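Local coordinates for uncharacterized protein (Nostoc punctiforme, PDB 2R3S), which is probably an S-adenosylmethionine-dependent O-methyltransferase that works as a dimer, though its substrate is not known, at residues V94-F100 and A143-M147; A116-T122 and L292-P296; V138-K142 and A174-L178; V236-L242 and L253-I257; V267-I273 and Q327-A333. All blocks are in the same frame, centred on the assembly; numbering follows the deposited sequence. Where two conformers were deposited one is given.

Interaction 1 (V94-F100 and A143-M147); sequences VGDAIEF and AMSPM
A97 and A143 bring two backbones together in an apolar contact, built on two selenomethionines, where the turn leading into helix 98-101 crosses the end of helix 136-143. The methyl of A143 does the closest work at the centre: its CB lies 3.6 Å from D96 O and also rests against E99 CB and F100 N. M144 and M147 both reach the methyl of A97 from the same side. From one comes the selenium, with M144 SE 3.8 Å from A97 CB; from the other comes the terminal methyl, with M147 CE 3.9 Å from the same carbon. Both chains are folded back at chi2 and chi3, which is what brings their ends to so small a residue. M147 also meets V94, its SE lying 3.7 Å from V94 CG1 as the two side chains cross obliquely. On the far side M144 runs at about a right angle to F100, and M144 SE sits 5.1 Å from the centroid of the F100 ring in an oblique Met-aromatic contact. F100 CG is anti to the backbone N (chi1 172°), which carries the ring past M144 to meet F140 edge-to-face. F10 and F11 of the second subunit pack on V94, A97 and M147. A hydrophobic junction of this kind, with the partner chain leaning on it, is consistent with the dimeric small-molecule O-methyltransferases.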
# COMPACT_ATOMS: atom_id res chain seq x y z
N VAL A 94 -14.92 11.76 -5.98
CA VAL A 94 -15.10 10.44 -5.41
C VAL A 94 -14.29 10.23 -4.13
O VAL A 94 -14.28 9.15 -3.57
CB VAL A 94 -14.73 9.34 -6.42
CG1 VAL A 94 -15.80 9.29 -7.54
CG2 VAL A 94 -13.35 9.58 -6.96
N GLY A 95 -13.66 11.27 -3.63
CA GLY A 95 -12.73 11.12 -2.54
C GLY A 95 -13.27 10.48 -1.28
O GLY A 95 -12.51 9.88 -0.56
N ASP A 96 -14.56 10.61 -1.00
CA ASP A 96 -15.10 10.04 0.23
C ASP A 96 -15.35 8.54 0.14
O ASP A 96 -15.79 7.93 1.11
CB ASP A 96 -16.32 10.81 0.70
CG ASP A 96 -15.97 12.27 1.12
OD1 ASP A 96 -14.78 12.63 1.32
OD2 ASP A 96 -16.91 13.07 1.23
N ALA A 97 -15.02 7.93 -1.01
CA ALA A 97 -15.02 6.46 -1.10
C ALA A 97 -14.14 5.84 -0.02
O ALA A 97 -14.37 4.69 0.38
CB ALA A 97 -14.59 5.97 -2.53
N ILE A 98 -13.12 6.58 0.45
CA ILE A 98 -12.23 6.06 1.50
C ILE A 98 -13.00 5.71 2.79
O ILE A 98 -12.50 4.95 3.62
CB ILE A 98 -11.03 7.02 1.86
CG1 ILE A 98 -11.52 8.34 2.48
CG2 ILE A 98 -10.13 7.27 0.64
CD1 ILE A 98 -10.36 9.16 3.21
N GLU A 99 -14.19 6.27 2.98
CA GLU A 99 -14.98 5.92 4.17
C GLU A 99 -15.36 4.45 4.24
O GLU A 99 -15.52 3.89 5.33
CB GLU A 99 -16.22 6.81 4.25
CG GLU A 99 -15.87 8.24 4.71
CD GLU A 99 -17.08 9.20 4.65
OE1 GLU A 99 -18.24 8.71 4.50
OE2 GLU A 99 -16.85 10.44 4.74
N PHE A 100 -15.51 3.83 3.08
CA PHE A 100 -15.61 2.38 2.95
C PHE A 100 -14.24 1.74 2.73
O PHE A 100 -13.84 0.86 3.51
CB PHE A 100 -16.57 1.99 1.82
CG PHE A 100 -16.57 0.52 1.53
CD1 PHE A 100 -17.26 -0.36 2.34
CD2 PHE A 100 -15.84 0.02 0.48
CE1 PHE A 100 -17.22 -1.72 2.11
CE2 PHE A 100 -15.79 -1.34 0.25
CZ PHE A 100 -16.48 -2.21 1.07
N ALA A 143 -21.00 5.59 0.78
CA ALA A 143 -19.71 6.10 0.29
C ALA A 143 -19.42 5.73 -1.17
O ALA A 143 -18.68 6.43 -1.85
CB ALA A 143 -18.57 5.61 1.19
N MSE A 144 -19.98 4.62 -1.63
CA MSE A 144 -19.58 4.05 -2.92
C MSE A 144 -20.60 4.31 -4.03
O MSE A 144 -20.34 3.99 -5.19
CB MSE A 144 -19.34 2.55 -2.77
CG MSE A 144 -18.29 2.21 -1.78
SE MSE A 144 -16.50 2.69 -2.39
CE MSE A 144 -16.31 1.28 -3.74
N SER A 145 -21.74 4.91 -3.70
CA SER A 145 -22.79 5.15 -4.68
C SER A 145 -22.42 6.08 -5.86
O SER A 145 -22.92 5.87 -6.96
CB SER A 145 -24.06 5.64 -3.99
OG SER A 145 -23.89 6.93 -3.46
N PRO A 146 -21.56 7.10 -5.65
CA PRO A 146 -21.11 7.94 -6.78
C PRO A 146 -20.54 7.20 -8.00
O PRO A 146 -20.92 7.50 -9.13
CB PRO A 146 -20.05 8.86 -6.15
CG PRO A 146 -20.49 8.95 -4.70
CD PRO A 146 -20.99 7.58 -4.38
N MSE A 147 -19.71 6.20 -7.76
CA MSE A 147 -19.16 5.39 -8.84
C MSE A 147 -20.13 4.38 -9.41
O MSE A 147 -19.82 3.75 -10.43
CB MSE A 147 -17.92 4.64 -8.37
CG MSE A 147 -16.79 5.57 -7.98
SE MSE A 147 -17.00 6.04 -6.11
CE MSE A 147 -16.49 4.22 -5.47

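Interaction 2 (A116-T122 and L292-P296); sequences AVLKGGT and LATTP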
# COMPACT_ATOMS: atom_id res chain seq x y z
N ALA A 116 -5.12 -15.58 6.75
CA ALA A 116 -6.11 -15.93 5.73
C ALA A 116 -5.62 -16.93 4.70
O ALA A 116 -6.36 -17.81 4.27
CB ALA A 116 -6.63 -14.64 5.00
N VAL A 117 -4.38 -16.79 4.26
CA VAL A 117 -3.81 -17.75 3.30
C VAL A 117 -3.69 -19.12 3.95
O VAL A 117 -4.02 -20.15 3.36
CB VAL A 117 -2.42 -17.28 2.75
CG1 VAL A 117 -1.80 -18.37 1.89
CG2 VAL A 117 -2.56 -15.95 2.00
N LEU A 118 -3.26 -19.14 5.21
CA LEU A 118 -3.12 -20.39 5.94
C LEU A 118 -4.43 -21.15 6.06
O LEU A 118 -4.47 -22.35 5.82
CB LEU A 118 -2.56 -20.13 7.35
CG LEU A 118 -1.05 -20.07 7.46
CD1 LEU A 118 -0.65 -19.64 8.88
CD2 LEU A 118 -0.38 -21.43 7.09
N LYS A 119 -5.51 -20.44 6.39
CA LYS A 119 -6.77 -21.07 6.70
C LYS A 119 -7.75 -21.17 5.52
O LYS A 119 -8.70 -21.95 5.59
CB LYS A 119 -7.42 -20.40 7.92
CG LYS A 119 -8.07 -19.03 7.72
CD LYS A 119 -8.71 -18.53 9.04
CE LYS A 119 -10.13 -19.10 9.27
NZ LYS A 119 -10.84 -18.53 10.46
N GLY A 120 -7.51 -20.40 4.46
CA GLY A 120 -8.30 -20.47 3.22
C GLY A 120 -9.50 -19.53 3.18
O GLY A 120 -10.49 -19.77 2.49
N GLY A 121 -9.42 -18.45 3.94
CA GLY A 121 -10.50 -17.50 4.03
C GLY A 121 -10.23 -16.55 5.16
O GLY A 121 -9.21 -16.67 5.84
N THR A 122 -11.16 -15.62 5.39
CA THR A 122 -10.92 -14.51 6.29
C THR A 122 -10.54 -14.98 7.71
O THR A 122 -11.16 -15.86 8.26
CB THR A 122 -12.13 -13.53 6.38
OG1 THR A 122 -11.73 -12.37 7.12
CG2 THR A 122 -13.34 -14.16 7.08
N LEU A 292 -10.56 -13.08 -0.25
CA LEU A 292 -9.84 -13.90 0.72
C LEU A 292 -9.73 -13.20 2.06
O LEU A 292 -9.89 -13.84 3.13
CB LEU A 292 -8.44 -14.28 0.21
CG LEU A 292 -7.50 -15.05 1.14
CD1 LEU A 292 -7.94 -16.50 1.40
CD2 LEU A 292 -6.09 -15.03 0.59
N ALA A 293 -9.39 -11.92 2.03
CA ALA A 293 -9.14 -11.18 3.26
C ALA A 293 -10.41 -10.96 4.09
O ALA A 293 -10.33 -10.91 5.31
CB ALA A 293 -8.44 -9.84 2.99
N THR A 294 -11.56 -10.85 3.44
CA THR A 294 -12.74 -10.31 4.11
C THR A 294 -13.95 -11.24 4.24
O THR A 294 -14.87 -10.92 4.97
CB THR A 294 -13.24 -9.03 3.41
OG1 THR A 294 -13.69 -9.34 2.08
CG2 THR A 294 -12.18 -7.92 3.39
N THR A 295 -13.97 -12.35 3.50
CA THR A 295 -15.08 -13.29 3.46
C THR A 295 -14.50 -14.71 3.68
O THR A 295 -13.29 -14.94 3.46
CB THR A 295 -15.86 -13.26 2.13
OG1 THR A 295 -15.10 -13.89 1.10
CG2 THR A 295 -16.24 -11.84 1.69
N PRO A 296 -15.33 -15.65 4.20
CA PRO A 296 -14.84 -17.03 4.40
C PRO A 296 -14.58 -17.86 3.14
O PRO A 296 -13.65 -18.63 3.15
CB PRO A 296 -15.95 -17.69 5.28
CG PRO A 296 -16.72 -16.50 5.88
CD PRO A 296 -16.69 -15.47 4.76
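T122 docks onto the unwinding end of helix 282-294 just after helix 113-119 has itself ended, so this is a meeting of two helix C-termini within the methyltransferase domain. The hydroxyl is placed by chi1 -171°, OG1 lying opposite the backbone N across the CA-CB bond; it gives its proton to A293 O over 2.7 Å, approaching from above the carbonyl plane. The backbone of the same residue adds a second tie, T122 N to T295 O at 3.0 Å, also from above the plane and bent to 147° at the hydrogen. T122 CG2 meanwhile lies against the backbone of T295 and the start of P296. A valine in place of T122 would probably leave A293 O without this donor, the backbone bond to T295 O remaining. L292 reaches the other way: with chi1 176° its two methyls part, CD2 going to V117 CG2 at 3.9 Å and CD1 to the carbonyl of A116, whose oxygen also takes bonds from G120 N and G121 N. M58 of the second subunit packs on L292, and R54 of that subunit bonds to G120 O. The chain passes P296 so closely that a side chain on G121 would clash with its carbonyl; G121 CA instead makes a CA-H...O contact with P296 O at 3.5 Å.

Interaction 3 (V138-K142 and A174-L178); sequences VQFAK and ASHGL
S175 and H176, in the middle of a tight loop after strand 168-172, are the two residues that meet helix 136-143. The loop opens at A174, the first residue of a type II' turn closed by the bond from G177 N to A174 O. S175 follows with a positive phi and directs its side chain at the helix: chi1 176° sends OG to the edge of the F140 ring, 3.4 Å from F140 CD1, with A141 CA and CB also close by. S175 N is bonded to D196, and a glycol molecule lies beside the S175 side chain. H176 comes next. Its backbone N lies 3.6 Å from A141 CB, its CB packs on A141 O at 3.5 Å, and its ring brings CD2 to within 4.0 Å of F140 CE1, an edge meeting an edge. The ring is fixed from behind by L178 N, which donates to H176 ND1 at 3.1 Å, nearly straight and close to the ring plane. An alanine here would probably leave L178 N without that acceptor and open a gap beside F140. G177 then occupies the N-cap of helix 178-186, which L178 begins. A glycine-containing turn between the first strand and helix of a Rossmann-like domain is typical of the S-adenosylmethionine pocket, which this loop probably lines.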
# COMPACT_ATOMS: atom_id res chain seq x y z
N VAL A 138 -23.57 -0.28 5.34
CA VAL A 138 -24.11 1.08 5.39
C VAL A 138 -23.05 2.04 4.87
O VAL A 138 -23.38 2.91 4.06
CB VAL A 138 -24.59 1.45 6.82
CG1 VAL A 138 -25.18 2.90 6.88
CG2 VAL A 138 -25.61 0.43 7.28
N GLN A 139 -21.80 1.87 5.29
CA GLN A 139 -20.71 2.69 4.75
C GLN A 139 -20.56 2.50 3.25
O GLN A 139 -20.40 3.48 2.52
CB GLN A 139 -19.37 2.44 5.46
CG GLN A 139 -19.27 3.08 6.83
CD GLN A 139 -19.65 4.55 6.81
OE1 GLN A 139 -19.01 5.36 6.14
NE2 GLN A 139 -20.74 4.89 7.52
N PHE A 140 -20.62 1.25 2.77
CA PHE A 140 -20.56 1.03 1.33
C PHE A 140 -21.67 1.80 0.64
O PHE A 140 -21.41 2.53 -0.31
CB PHE A 140 -20.66 -0.45 0.97
CG PHE A 140 -20.46 -0.71 -0.51
CD1 PHE A 140 -21.50 -0.52 -1.41
CD2 PHE A 140 -19.24 -1.11 -0.99
CE1 PHE A 140 -21.32 -0.74 -2.76
CE2 PHE A 140 -19.04 -1.34 -2.34
CZ PHE A 140 -20.09 -1.16 -3.23
N ALA A 141 -22.91 1.62 1.11
CA ALA A 141 -24.06 2.24 0.48
C ALA A 141 -23.98 3.78 0.43
O ALA A 141 -24.41 4.40 -0.55
CB ALA A 141 -25.37 1.80 1.18
N LYS A 142 -23.46 4.39 1.49
CA LYS A 142 -23.30 5.84 1.52
C LYS A 142 -22.11 6.31 0.69
O LYS A 142 -22.19 7.33 0.01
CB LYS A 142 -23.14 6.35 2.96
CG LYS A 142 -24.34 6.11 3.89
CD LYS A 142 -24.14 6.84 5.23
CE LYS A 142 -25.11 6.41 6.33
NZ LYS A 142 -26.52 6.43 5.89
N ALA A 174 -29.51 -4.70 -2.59
CA ALA A 174 -29.77 -3.40 -3.16
C ALA A 174 -28.76 -2.31 -2.73
O ALA A 174 -28.46 -1.40 -3.50
CB ALA A 174 -31.21 -3.00 -2.82
N SER A 175 -28.21 -2.40 -1.52
CA SER A 175 -27.18 -1.46 -1.08
C SER A 175 -27.72 -0.02 -1.20
O SER A 175 -28.77 0.28 -0.65
CB SER A 175 -25.87 -1.72 -1.86
OG SER A 175 -24.87 -0.78 -1.54
N HIS A 176 -26.98 0.86 -1.86
CA HIS A 176 -27.45 2.21 -2.22
C HIS A 176 -28.74 2.28 -3.04
O HIS A 176 -29.34 3.36 -3.20
CB HIS A 176 -26.35 2.93 -3.02
CG HIS A 176 -25.68 2.05 -4.02
ND1 HIS A 176 -26.26 1.76 -5.24
CD2 HIS A 176 -24.54 1.33 -3.96
CE1 HIS A 176 -25.49 0.90 -5.89
NE2 HIS A 176 -24.45 0.62 -5.13
N GLY A 177 -29.14 1.15 -3.61
CA GLY A 177 -30.35 1.04 -4.42
C GLY A 177 -30.32 1.58 -5.84
O GLY A 177 -31.33 1.53 -6.54
N LEU A 178 -29.17 2.05 -6.31
CA LEU A 178 -29.14 2.76 -7.60
C LEU A 178 -29.46 1.86 -8.81
O LEU A 178 -29.97 2.36 -9.82
CB LEU A 178 -27.80 3.49 -7.82
CG LEU A 178 -27.41 4.61 -6.84
CD1 LEU A 178 -26.19 5.38 -7.34
CD2 LEU A 178 -28.57 5.56 -6.57

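Interaction 4 (V236-L242 and L253-I257); sequences VLLPNFL and LLRKI. With EDO (1,2-ethanediol), chain E.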
# COMPACT_ATOMS: atom_id res chain seq x y z
N VAL A 236 -34.42 -9.72 -12.10
CA VAL A 236 -33.72 -9.86 -10.81
C VAL A 236 -32.26 -9.38 -10.95
O VAL A 236 -31.46 -9.96 -11.69
CB VAL A 236 -33.76 -11.30 -10.26
CG1 VAL A 236 -33.08 -11.38 -8.91
CG2 VAL A 236 -35.23 -11.80 -10.14
N LEU A 237 -31.92 -8.30 -10.25
CA LEU A 237 -30.58 -7.75 -10.26
C LEU A 237 -29.77 -8.30 -9.10
O LEU A 237 -30.27 -8.36 -7.98
CB LEU A 237 -30.64 -6.22 -10.15
CG LEU A 237 -31.68 -5.51 -11.00
CD1 LEU A 237 -31.52 -4.01 -10.85
CD2 LEU A 237 -31.55 -5.97 -12.42
N LEU A 238 -28.53 -8.69 -9.37
CA LEU A 238 -27.55 -9.07 -8.36
C LEU A 238 -26.25 -8.23 -8.53
O LEU A 238 -25.23 -8.71 -9.08
CB LEU A 238 -27.24 -10.55 -8.51
CG LEU A 238 -28.26 -11.58 -8.03
CD1 LEU A 238 -28.04 -12.97 -8.70
CD2 LEU A 238 -28.15 -11.65 -6.52
N PRO A 239 -26.27 -6.98 -8.04
CA PRO A 239 -25.08 -6.14 -8.14
C PRO A 239 -24.10 -6.41 -7.00
O PRO A 239 -24.48 -6.31 -5.85
CB PRO A 239 -25.65 -4.72 -8.05
CG PRO A 239 -27.10 -4.86 -7.65
CD PRO A 239 -27.37 -6.27 -7.36
N ASN A 240 -22.87 -6.78 -7.33
CA ASN A 240 -21.80 -6.98 -6.35
C ASN A 240 -22.20 -7.81 -5.11
O ASN A 240 -21.83 -7.48 -3.96
CB ASN A 240 -21.16 -5.63 -5.93
CG ASN A 240 -20.28 -5.03 -7.01
OD1 ASN A 240 -19.32 -5.66 -7.48
ND2 ASN A 240 -20.58 -3.79 -7.41
N PHE A 241 -22.92 -8.90 -5.36
CA PHE A 241 -23.35 -9.81 -4.30
C PHE A 241 -22.70 -11.16 -4.35
O PHE A 241 -22.23 -11.66 -3.35
CB PHE A 241 -24.87 -10.02 -4.34
CG PHE A 241 -25.45 -10.57 -3.04
CD1 PHE A 241 -25.12 -10.00 -1.81
CD2 PHE A 241 -26.34 -11.64 -3.05
CE1 PHE A 241 -25.65 -10.50 -0.62
CE2 PHE A 241 -26.88 -12.13 -1.86
CZ PHE A 241 -26.52 -11.56 -0.66
N LEU A 242 -22.68 -11.78 -5.52
CA LEU A 242 -22.38 -13.22 -5.57
C LEU A 242 -20.96 -13.54 -5.17
O LEU A 242 -20.71 -14.60 -4.61
CB LEU A 242 -22.69 -13.82 -6.95
CG LEU A 242 -24.17 -14.02 -7.32
CD1 LEU A 242 -24.18 -14.71 -8.68
CD2 LEU A 242 -24.96 -14.83 -6.26
N LEU A 253 -28.85 -19.68 -3.82
CA LEU A 253 -29.49 -18.40 -4.10
C LEU A 253 -30.11 -18.37 -5.49
O LEU A 253 -31.22 -17.90 -5.65
CB LEU A 253 -28.52 -17.22 -3.91
CG LEU A 253 -29.16 -15.81 -3.93
CD1 LEU A 253 -29.90 -15.46 -2.59
CD2 LEU A 253 -28.09 -14.76 -4.29
N LEU A 254 -29.41 -18.88 -6.50
CA LEU A 254 -29.90 -18.82 -7.88
C LEU A 254 -31.17 -19.69 -8.09
O LEU A 254 -32.00 -19.38 -8.96
CB LEU A 254 -28.79 -19.18 -8.90
CG LEU A 254 -27.55 -18.24 -8.99
CD1 LEU A 254 -26.55 -18.74 -10.01
CD2 LEU A 254 -27.91 -16.81 -9.31
N ARG A 255 -31.31 -20.76 -7.30
CA ARG A 255 -32.53 -21.61 -7.35
C ARG A 255 -33.74 -20.88 -6.77
O ARG A 255 -34.81 -20.87 -7.37
CB ARG A 255 -32.30 -22.95 -6.62
CG ARG A 255 -31.56 -24.03 -7.47
CD ARG A 255 -31.43 -25.39 -6.72
NE ARG A 255 -30.53 -25.31 -5.56
CZ ARG A 255 -29.25 -25.67 -5.54
NH1 ARG A 255 -28.64 -26.18 -6.63
NH2 ARG A 255 -28.55 -25.53 -4.42
N LYS A 256 -33.54 -20.22 -5.64
CA LYS A 256 -34.55 -19.36 -5.03
C LYS A 256 -34.97 -18.25 -6.01
O LYS A 256 -36.15 -17.98 -6.21
CB LYS A 256 -33.98 -18.76 -3.75
CG LYS A 256 -34.92 -17.88 -2.97
CD LYS A 256 -34.29 -17.50 -1.64
CE LYS A 256 -35.27 -16.69 -0.78
NZ LYS A 256 -34.76 -16.50 0.58
N ILE A 257 -34.00 -17.64 -6.64
CA ILE A 257 -34.29 -16.61 -7.61
C ILE A 257 -35.13 -17.18 -8.74
O ILE A 257 -36.04 -16.52 -9.24
CB ILE A 257 -32.99 -15.96 -8.15
CG1 ILE A 257 -32.34 -15.12 -7.05
CG2 ILE A 257 -33.29 -15.13 -9.39
CD1 ILE A 257 -30.96 -14.60 -7.35
C1 EDO E . -24.06 -4.29 -3.71
O1 EDO E . -25.06 -5.37 -3.69
C2 EDO E . -23.32 -3.98 -2.39
O2 EDO E . -22.14 -4.75 -2.12
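L238 meets three residues of helix 247-260, its side chain pointing from the strand straight at the helix. From CB the chain turns to CG, anti to the carbonyl carbon (chi1 -75°), and CG already lies 4.1 Å from I257 CD1. There it forks. L238 CD1 runs tip to tip into I257 CD1 at 3.6 Å and also touches L254 CD2 at 3.9 Å, while the other branch, L238 CD2, slides past L253 to meet its CD2 at 3.8 Å. That same L253 methyl serves three partners: it also lies in the plane of the F241 ring, 3.8 Å from F241 CE2, and 3.7 Å from L242 CD2. Farther back along the strand, V236 closes the row on I257 CG2. Strand 236-239 and the helix segment run nearly antiparallel, at 156°, with axes 11.2 Å apart. Helix 247-260 thus lies on the sheet along strand 233-239, with I257 also reaching I172 of strand 168-172 and V267 of strand 265-271, while helix 303-312 packs beside it against L254 and L242.

Interaction 5 (V267-I273 and Q327-A333); sequences VIVFDFI and QQQVIVA
V267-D271 and Q329-A333 run antiparallel as neighbouring strands at 162°, locked by six backbone hydrogen bonds in the pairs V267-A333, V269-I331 and D271-Q329, V269 N to I331 O being 2.8 Å. On one face I268 CG2 touches V330 CG1 at 3.6 Å, and V330 CG2 meets the edge of the F270 ring. V267, V269, I331 and A333 occupy the other face, where I273 CD1 folds back onto I331 CG1 at 3.7 Å. At this end of the pair, three glutamines do the work. Q328 is wedged between two rings: its CB sits off-centre above F270, and its amide stacks on F272, planes 11° apart, with NE2 3.5 Å above the ring centre. Q328 NE2 is held there by N240 OD1. Q327 comes to the same F272 ring at its edge, with NE2 3.8 Å from F272 CE1 and the amide nearly perpendicular. Q329 bends at chi2 (80°), which curls the amide back so that Q329 OE1 accepts a short, straight bond from I273 N at 2.6 Å, adding a side-chain rung where the strands part. D271 OD1 takes F272 N and also H243 ND1. Within the sheet, strand 265-271 lies between strand 233-239 and strand 329-334; helix 149-159 packs on the I268 and F270 face, and helix 303-312 on the face of V269, I331 and A333.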
# COMPACT_ATOMS: atom_id res chain seq x y z
N VAL A 267 -32.16 -12.64 -15.03
CA VAL A 267 -31.27 -12.21 -13.95
C VAL A 267 -30.12 -11.41 -14.59
O VAL A 267 -29.56 -11.85 -15.59
CB VAL A 267 -30.71 -13.43 -13.21
CG1 VAL A 267 -29.78 -13.01 -12.06
CG2 VAL A 267 -31.85 -14.30 -12.70
N ILE A 268 -29.81 -10.24 -14.05
CA ILE A 268 -28.59 -9.49 -14.42
C ILE A 268 -27.60 -9.49 -13.25
O ILE A 268 -27.90 -8.97 -12.17
CB ILE A 268 -28.89 -8.05 -14.78
CG1 ILE A 268 -29.88 -7.98 -15.95
CG2 ILE A 268 -27.58 -7.30 -15.15
CD1 ILE A 268 -29.99 -6.56 -16.57
N VAL A 269 -26.46 -10.13 -13.47
CA VAL A 269 -25.34 -10.10 -12.51
C VAL A 269 -24.40 -8.97 -12.89
O VAL A 269 -24.04 -8.81 -14.04
CB VAL A 269 -24.61 -11.45 -12.45
CG1 VAL A 269 -23.41 -11.40 -11.50
CG2 VAL A 269 -25.58 -12.54 -12.01
N PHE A 270 -24.04 -8.14 -11.91
CA PHE A 270 -23.08 -7.06 -12.12
C PHE A 270 -21.97 -7.30 -11.10
O PHE A 270 -22.23 -7.33 -9.91
CB PHE A 270 -23.74 -5.69 -11.95
CG PHE A 270 -22.78 -4.54 -12.02
CD1 PHE A 270 -22.33 -4.06 -13.23
CD2 PHE A 270 -22.32 -3.91 -10.86
CE1 PHE A 270 -21.42 -2.98 -13.28
CE2 PHE A 270 -21.43 -2.85 -10.92
CZ PHE A 270 -20.99 -2.39 -12.13
N ASP A 271 -20.75 -7.53 -11.56
CA ASP A 271 -19.72 -8.06 -10.68
C ASP A 271 -18.34 -7.94 -11.33
O ASP A 271 -18.23 -7.46 -12.44
CB ASP A 271 -20.05 -9.52 -10.30
CG ASP A 271 -19.73 -9.86 -8.84
OD1 ASP A 271 -18.57 -9.64 -8.39
OD2 ASP A 271 -20.64 -10.38 -8.13
N PHE A 272 -17.30 -8.32 -10.58
CA PHE A 272 -15.94 -8.40 -11.09
C PHE A 272 -15.76 -9.78 -11.69
O PHE A 272 -15.75 -10.77 -10.96
CB PHE A 272 -14.91 -8.25 -9.95
CG PHE A 272 -14.84 -6.88 -9.38
CD1 PHE A 272 -14.21 -5.87 -10.06
CD2 PHE A 272 -15.41 -6.60 -8.15
CE1 PHE A 272 -14.15 -4.58 -9.53
CE2 PHE A 272 -15.35 -5.33 -7.62
CZ PHE A 272 -14.72 -4.32 -8.32
N ILE A 273 -15.64 -9.84 -13.01
CA ILE A 273 -15.53 -11.13 -13.69
C ILE A 273 -14.19 -11.18 -14.42
O ILE A 273 -14.06 -10.68 -15.52
CB ILE A 273 -16.72 -11.40 -14.66
CG1 ILE A 273 -18.06 -11.16 -13.96
CG2 ILE A 273 -16.65 -12.84 -15.15
CD1 ILE A 273 -19.27 -11.09 -14.91
N GLN A 327 -15.97 -0.40 -15.47
CA GLN A 327 -14.93 -1.24 -14.83
C GLN A 327 -15.35 -2.70 -14.62
O GLN A 327 -14.53 -3.61 -14.75
CB GLN A 327 -14.50 -0.65 -13.48
CG GLN A 327 -13.66 -1.61 -12.59
CD GLN A 327 -13.34 -1.06 -11.22
OE1 GLN A 327 -14.09 -0.26 -10.66
NE2 GLN A 327 -12.23 -1.50 -10.66
N GLN A 328 -16.60 -2.93 -14.25
CA GLN A 328 -17.06 -4.29 -13.95
C GLN A 328 -17.84 -4.87 -15.13
O GLN A 328 -18.05 -4.19 -16.14
CB GLN A 328 -17.88 -4.28 -12.66
CG GLN A 328 -17.22 -3.48 -11.52
CD GLN A 328 -17.88 -3.73 -10.18
OE1 GLN A 328 -18.19 -2.80 -9.44
NE2 GLN A 328 -18.09 -4.99 -9.86
N GLN A 329 -18.24 -6.13 -15.02
CA GLN A 329 -18.80 -6.89 -16.15
C GLN A 329 -20.22 -7.35 -15.81
O GLN A 329 -20.57 -7.44 -14.63
CB GLN A 329 -17.90 -8.09 -16.45
CG GLN A 329 -16.47 -7.76 -16.93
CD GLN A 329 -15.47 -7.37 -15.81
OE1 GLN A 329 -15.56 -7.81 -14.66
NE2 GLN A 329 -14.50 -6.54 -16.17
N VAL A 330 -21.03 -7.63 -16.85
CA VAL A 330 -22.42 -8.12 -16.67
C VAL A 330 -22.65 -9.54 -17.25
O VAL A 330 -22.13 -9.87 -18.29
CB VAL A 330 -23.47 -7.11 -17.23
CG1 VAL A 330 -24.81 -7.75 -17.40
CG2 VAL A 330 -23.60 -5.87 -16.32
N ILE A 331 -23.38 -10.39 -16.51
CA ILE A 331 -23.94 -11.65 -17.04
C ILE A 331 -25.47 -11.56 -17.05
O ILE A 331 -26.07 -11.30 -16.01
CB ILE A 331 -23.53 -12.86 -16.18
CG1 ILE A 331 -22.03 -13.09 -16.27
CG2 ILE A 331 -24.25 -14.13 -16.60
CD1 ILE A 331 -21.52 -14.05 -15.26
N VAL A 332 -26.10 -11.75 -18.20
CA VAL A 332 -27.56 -11.93 -18.27
C VAL A 332 -27.88 -13.42 -18.34
O VAL A 332 -27.35 -14.13 -19.21
CB VAL A 332 -28.17 -11.23 -19.46
CG1 VAL A 332 -29.68 -11.45 -19.49
CG2 VAL A 332 -27.82 -9.72 -19.40
N ALA A 333 -28.69 -13.90 -17.40
CA ALA A 333 -29.20 -15.27 -17.38
C ALA A 333 -30.69 -15.25 -17.74
O ALA A 333 -31.39 -14.29 -17.42
CB ALA A 333 -29.00 -15.92 -16.05

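Overall arrangement
From the N terminus, interaction 1 closes first, tying the turn and helix start at 94-100 to the end of helix 136-143. Before that loop is complete, 116-122 opens interaction 2, which waits until 292-296, so the two cross; both touch the second subunit. Interaction 3 starts on 138-142, crossing interaction 1 and touching it through F100 and F140, and is nested within interaction 2. Interaction 4, a short local loop from strand to helix, is nested there too. Interaction 5 opens at 267-273, crosses interaction 2 and closes near the C terminus; N240 joins interactions 4 and 5 through F270 and Q328. Interaction 3 joins helix to loop; interactions 4 and 5 tie the sheet and its helix.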